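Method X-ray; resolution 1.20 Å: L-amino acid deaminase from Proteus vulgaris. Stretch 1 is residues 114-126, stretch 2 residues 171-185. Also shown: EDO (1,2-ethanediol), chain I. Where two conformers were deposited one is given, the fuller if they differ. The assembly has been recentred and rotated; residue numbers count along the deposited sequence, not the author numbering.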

# COMPACT_ATOMS: atom_id res chain seq x y z
N THR A 114 -1.87 2.58 14.36
CA THR A 114 -1.52 2.87 12.97
C THR A 114 -2.69 3.43 12.17
O THR A 114 -2.49 3.85 11.03
CB THR A 114 -1.05 1.59 12.25
OG1 THR A 114 -2.13 0.65 12.18
CG2 THR A 114 0.16 0.97 12.95
N THR A 115 -3.88 3.41 12.77
CA THR A 115 -5.22 3.57 12.16
C THR A 115 -5.75 2.31 11.48
O THR A 115 -6.88 2.33 11.00
CB THR A 115 -5.40 4.79 11.22
OG1 THR A 115 -4.69 4.60 9.99
CG2 THR A 115 -4.98 6.07 11.90
N TYR A 116 -5.00 1.21 11.48
CA TYR A 116 -5.53 -0.01 10.88
C TYR A 116 -6.77 -0.47 11.64
O TYR A 116 -6.76 -0.53 12.87
CB TYR A 116 -4.52 -1.15 10.82
CG TYR A 116 -5.05 -2.29 9.96
CD1 TYR A 116 -5.01 -2.19 8.57
CD2 TYR A 116 -5.62 -3.43 10.52
CE1 TYR A 116 -5.51 -3.20 7.76
CE2 TYR A 116 -6.12 -4.45 9.71
CZ TYR A 116 -6.05 -4.33 8.33
OH TYR A 116 -6.51 -5.33 7.51
N ARG A 117 -7.82 -0.78 10.88
CA ARG A 117 -9.05 -1.33 11.42
C ARG A 117 -9.51 -2.47 10.54
O ARG A 117 -9.37 -2.41 9.31
CB ARG A 117 -10.16 -0.27 11.44
CG ARG A 117 -9.87 0.97 12.27
CD ARG A 117 -9.93 0.68 13.76
NE ARG A 117 -9.69 1.89 14.55
CZ ARG A 117 -8.50 2.38 14.89
NH1 ARG A 117 -7.37 1.76 14.54
NH2 ARG A 117 -8.42 3.49 15.61
N THR A 118 -10.07 -3.50 11.16
CA THR A 118 -10.82 -4.52 10.43
C THR A 118 -12.24 -3.98 10.31
O THR A 118 -12.96 -3.85 11.30
CB THR A 118 -10.74 -5.88 11.13
OG1 THR A 118 -9.39 -6.33 11.11
CG2 THR A 118 -11.58 -6.91 10.41
N GLN A 119 -12.61 -3.64 9.08
CA GLN A 119 -13.74 -2.78 8.78
C GLN A 119 -14.89 -3.46 8.04
O GLN A 119 -16.06 -3.22 8.36
CB GLN A 119 -13.23 -1.61 7.95
CG GLN A 119 -14.30 -0.67 7.44
CD GLN A 119 -13.68 0.51 6.74
OE1 GLN A 119 -13.02 0.35 5.72
NE2 GLN A 119 -13.87 1.70 7.30
N GLY A 120 -14.57 -4.25 7.02
CA GLY A 120 -15.59 -4.83 6.17
C GLY A 120 -15.90 -3.97 4.96
O GLY A 120 -15.94 -2.73 5.05
N ARG A 121 -16.12 -4.62 3.83
CA ARG A 121 -16.29 -3.96 2.54
C ARG A 121 -17.40 -4.62 1.75
O ARG A 121 -17.36 -5.83 1.54
CB ARG A 121 -14.99 -4.02 1.73
CG ARG A 121 -15.05 -3.41 0.34
CD ARG A 121 -13.69 -3.52 -0.31
NE ARG A 121 -13.60 -2.86 -1.61
CZ ARG A 121 -13.99 -3.38 -2.77
NH1 ARG A 121 -13.84 -2.67 -3.88
NH2 ARG A 121 -14.53 -4.59 -2.84
N VAL A 122 -18.36 -3.81 1.31
CA VAL A 122 -19.45 -4.31 0.47
C VAL A 122 -19.30 -3.74 -0.93
O VAL A 122 -19.19 -2.52 -1.12
CB VAL A 122 -20.87 -4.05 1.04
CG1 VAL A 122 -21.10 -4.90 2.28
CG2 VAL A 122 -21.13 -2.57 1.34
N GLU A 123 -19.25 -4.64 -1.91
CA GLU A 123 -19.18 -4.25 -3.31
C GLU A 123 -20.37 -4.85 -4.05
O GLU A 123 -20.46 -6.07 -4.21
CB GLU A 123 -17.87 -4.67 -3.98
CG GLU A 123 -17.83 -4.22 -5.44
CD GLU A 123 -16.50 -4.42 -6.14
OE1 GLU A 123 -15.48 -4.69 -5.49
OE2 GLU A 123 -16.50 -4.30 -7.39
N VAL A 124 -21.28 -3.99 -4.49
CA VAL A 124 -22.40 -4.42 -5.31
C VAL A 124 -21.88 -4.67 -6.73
O VAL A 124 -21.21 -3.81 -7.29
CB VAL A 124 -23.53 -3.37 -5.30
CG1 VAL A 124 -24.62 -3.70 -6.32
CG2 VAL A 124 -24.13 -3.25 -3.91
N PRO A 125 -22.17 -5.85 -7.32
CA PRO A 125 -21.67 -6.13 -8.66
C PRO A 125 -22.30 -5.22 -9.72
O PRO A 125 -23.39 -4.71 -9.53
CB PRO A 125 -22.08 -7.59 -8.89
CG PRO A 125 -23.26 -7.79 -8.01
CD PRO A 125 -22.97 -6.97 -6.79
N LEU A 126 -21.59 -5.04 -10.83
CA LEU A 126 -22.04 -4.15 -11.91
C LEU A 126 -23.28 -4.66 -12.65
O LEU A 126 -24.15 -3.88 -13.03
CB LEU A 126 -20.92 -3.95 -12.94
CG LEU A 126 -19.75 -3.05 -12.56
CD1 LEU A 126 -18.65 -3.17 -13.60
CD2 LEU A 126 -20.20 -1.60 -12.43
N ASP A 171 -32.23 0.85 -3.80
CA ASP A 171 -32.55 -0.43 -3.16
C ASP A 171 -31.59 -1.51 -3.67
O ASP A 171 -31.95 -2.34 -4.51
CB ASP A 171 -34.02 -0.79 -3.41
CG ASP A 171 -34.53 -1.90 -2.50
OD1 ASP A 171 -33.93 -2.16 -1.43
OD2 ASP A 171 -35.57 -2.50 -2.85
N TRP A 172 -30.37 -1.49 -3.16
CA TRP A 172 -29.34 -2.46 -3.54
C TRP A 172 -29.74 -3.82 -2.99
O TRP A 172 -30.17 -3.92 -1.84
CB TRP A 172 -27.96 -2.05 -3.02
CG TRP A 172 -27.53 -0.67 -3.42
CD1 TRP A 172 -27.46 0.43 -2.62
CD2 TRP A 172 -27.16 -0.23 -4.73
NE1 TRP A 172 -27.05 1.52 -3.34
CE2 TRP A 172 -26.85 1.14 -4.64
CE3 TRP A 172 -27.05 -0.87 -5.97
CZ2 TRP A 172 -26.44 1.89 -5.75
CZ3 TRP A 172 -26.63 -0.12 -7.07
CH2 TRP A 172 -26.34 1.24 -6.95
N LYS A 173 -29.62 -4.85 -3.81
CA LYS A 173 -30.15 -6.19 -3.51
C LYS A 173 -29.11 -7.25 -3.15
O LYS A 173 -29.44 -8.21 -2.46
CB LYS A 173 -30.98 -6.70 -4.69
CG LYS A 173 -32.22 -5.88 -4.99
CD LYS A 173 -33.28 -6.03 -3.90
CE LYS A 173 -34.59 -5.38 -4.30
NZ LYS A 173 -35.66 -5.60 -3.29
N ILE A 174 -27.88 -7.09 -3.62
CA ILE A 174 -26.88 -8.14 -3.46
C ILE A 174 -25.49 -7.53 -3.51
O ILE A 174 -25.27 -6.54 -4.20
CB ILE A 174 -27.07 -9.25 -4.54
CG1 ILE A 174 -26.26 -10.50 -4.19
CG2 ILE A 174 -26.74 -8.73 -5.94
CD1 ILE A 174 -26.75 -11.74 -4.90
N ALA A 175 -24.55 -8.11 -2.76
CA ALA A 175 -23.18 -7.62 -2.75
C ALA A 175 -22.20 -8.68 -2.31
O ALA A 175 -22.57 -9.61 -1.59
CB ALA A 175 -23.05 -6.41 -1.84
N GLY A 176 -20.96 -8.51 -2.73
CA GLY A 176 -19.85 -9.27 -2.17
C GLY A 176 -19.33 -8.55 -0.94
O GLY A 176 -19.00 -7.37 -0.99
N PHE A 177 -19.26 -9.28 0.17
CA PHE A 177 -18.87 -8.74 1.47
C PHE A 177 -17.55 -9.35 1.91
O PHE A 177 -17.50 -10.53 2.26
CB PHE A 177 -19.97 -9.04 2.50
CG PHE A 177 -19.75 -8.46 3.88
CD1 PHE A 177 -19.16 -7.21 4.09
CD2 PHE A 177 -20.20 -9.16 4.99
CE1 PHE A 177 -19.02 -6.69 5.37
CE2 PHE A 177 -20.06 -8.65 6.27
CZ PHE A 177 -19.47 -7.41 6.46
N GLU A 178 -16.48 -8.56 1.86
CA GLU A 178 -15.20 -8.98 2.42
C GLU A 178 -15.25 -8.51 3.86
O GLU A 178 -14.90 -7.37 4.17
CB GLU A 178 -14.04 -8.37 1.64
CG GLU A 178 -12.67 -8.77 2.17
CD GLU A 178 -11.52 -8.42 1.25
OE1 GLU A 178 -11.72 -8.29 0.03
OE2 GLU A 178 -10.38 -8.33 1.77
N GLU A 179 -15.73 -9.39 4.74
CA GLU A 179 -16.07 -8.99 6.10
C GLU A 179 -14.86 -8.47 6.88
O GLU A 179 -15.00 -7.59 7.72
CB GLU A 179 -16.75 -10.13 6.87
CG GLU A 179 -17.18 -9.70 8.28
CD GLU A 179 -18.23 -10.58 8.92
OE1 GLU A 179 -18.39 -11.74 8.52
OE2 GLU A 179 -18.91 -10.10 9.86
N ASP A 180 -13.69 -9.02 6.58
CA ASP A 180 -12.46 -8.64 7.28
C ASP A 180 -11.58 -7.69 6.48
O ASP A 180 -10.38 -7.60 6.73
CB ASP A 180 -11.68 -9.89 7.68
CG ASP A 180 -11.09 -10.61 6.50
OD1 ASP A 180 -11.63 -10.49 5.37
OD2 ASP A 180 -10.07 -11.30 6.71
N SER A 181 -12.14 -6.95 5.52
CA SER A 181 -11.35 -5.96 4.80
C SER A 181 -10.74 -4.98 5.79
O SER A 181 -11.36 -4.64 6.80
CB SER A 181 -12.18 -5.20 3.78
OG SER A 181 -13.10 -4.33 4.43
N GLY A 182 -9.53 -4.54 5.49
CA GLY A 182 -8.83 -3.57 6.31
C GLY A 182 -9.01 -2.15 5.84
O GLY A 182 -9.30 -1.89 4.67
N SER A 183 -8.80 -1.23 6.78
CA SER A 183 -8.78 0.20 6.53
C SER A 183 -7.55 0.78 7.19
O SER A 183 -7.23 0.41 8.32
CB SER A 183 -10.03 0.82 7.14
OG SER A 183 -10.01 2.24 7.08
N PHE A 184 -6.86 1.67 6.50
CA PHE A 184 -5.75 2.44 7.08
C PHE A 184 -5.76 3.83 6.46
O PHE A 184 -6.16 4.00 5.31
CB PHE A 184 -4.35 1.76 7.00
CG PHE A 184 -4.13 0.85 5.80
CD1 PHE A 184 -4.64 1.14 4.53
CD2 PHE A 184 -3.35 -0.29 5.94
CE1 PHE A 184 -4.41 0.29 3.46
CE2 PHE A 184 -3.12 -1.14 4.87
CZ PHE A 184 -3.65 -0.85 3.63
N ASP A 185 -5.33 4.82 7.24
CA ASP A 185 -5.48 6.22 6.84
C ASP A 185 -4.13 6.78 6.42
O ASP A 185 -3.16 6.68 7.17
CB ASP A 185 -6.05 7.05 7.99
CG ASP A 185 -7.36 6.50 8.55
OD1 ASP A 185 -8.03 5.67 7.89
OD2 ASP A 185 -7.74 6.92 9.67
C1 EDO I . -19.28 -1.81 -9.08
O1 EDO I . -19.23 -3.23 -9.09
C2 EDO I . -18.58 -1.30 -7.82
O2 EDO I . -17.20 -1.69 -7.81
O HOH W 1 -8.80 3.37 9.25
O HOH W 2 -8.39 -7.04 8.58
O HOH W 3 -12.07 -1.78 4.24
O HOH W 4 -16.70 -6.27 9.44

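The two stretches run antiparallel and pair as two short ladders whose register shifts by one residue between Thr 118 and Arg 121. In the first, Arg 117 faces Ser 183 through two hydrogen bonds, Arg 117 N to Ser 183 O (2.9 Å) and Ser 183 N to Arg 117 O (2.8 Å). In the second, Arg 121 and Glu 178 are joined in the same reciprocal way, as are Glu 123 and Gly 176, through Glu 123 N to Gly 176 O and Gly 176 N to Glu 123 O, each 2.9 Å.

A type I turn from Glu 178 to Ser 181 accommodates the shift. It presents the Ser 181 carbonyl to two successive amides, Gln 119 N at 2.8 Å and Gly 120 N at 3.2 Å from Ser 181 O. Gly 120 fits close against this turn, its CA 3.2 Å from Glu 179 O; a CB here would lie tight against that oxygen and Phe 177 CE1, and the backbone angles themselves call for glycine.

Gly 182 supplies a second hollow. The Tyr 116 hydroxyl fills it, with OH 3.1 Å from Gly 182 CA, in space that a CB would occupy. Nearer the backbone, Tyr 116 CD1 meets Phe 184 CD2 at 3.6 Å, the rings lying oblique to each other. A water bridges Tyr 116 OH, Thr 118 OG1 and Asp 180 O, each 2.8 Å away, filling the gap beside the turn.

At the other end the packing is apolar. Val 122 CG1 rests 3.5 Å from Phe 177 CD1, while Val 124 wedges between two neighbours, CG1 reaching Trp 172 CE3 (3.7 Å) and CG2 reaching Ala 175 CB (3.9 Å). Val 124 CG2 and Pro 125 CD each lie 3.5 Å from Ile 174 O, which is buried without a polar partner. At the opposite end, Thr 115 OG1 accepts a hydrogen bond from Asp 185 N (2.8 Å), fastening the two stretches beyond the first ladder.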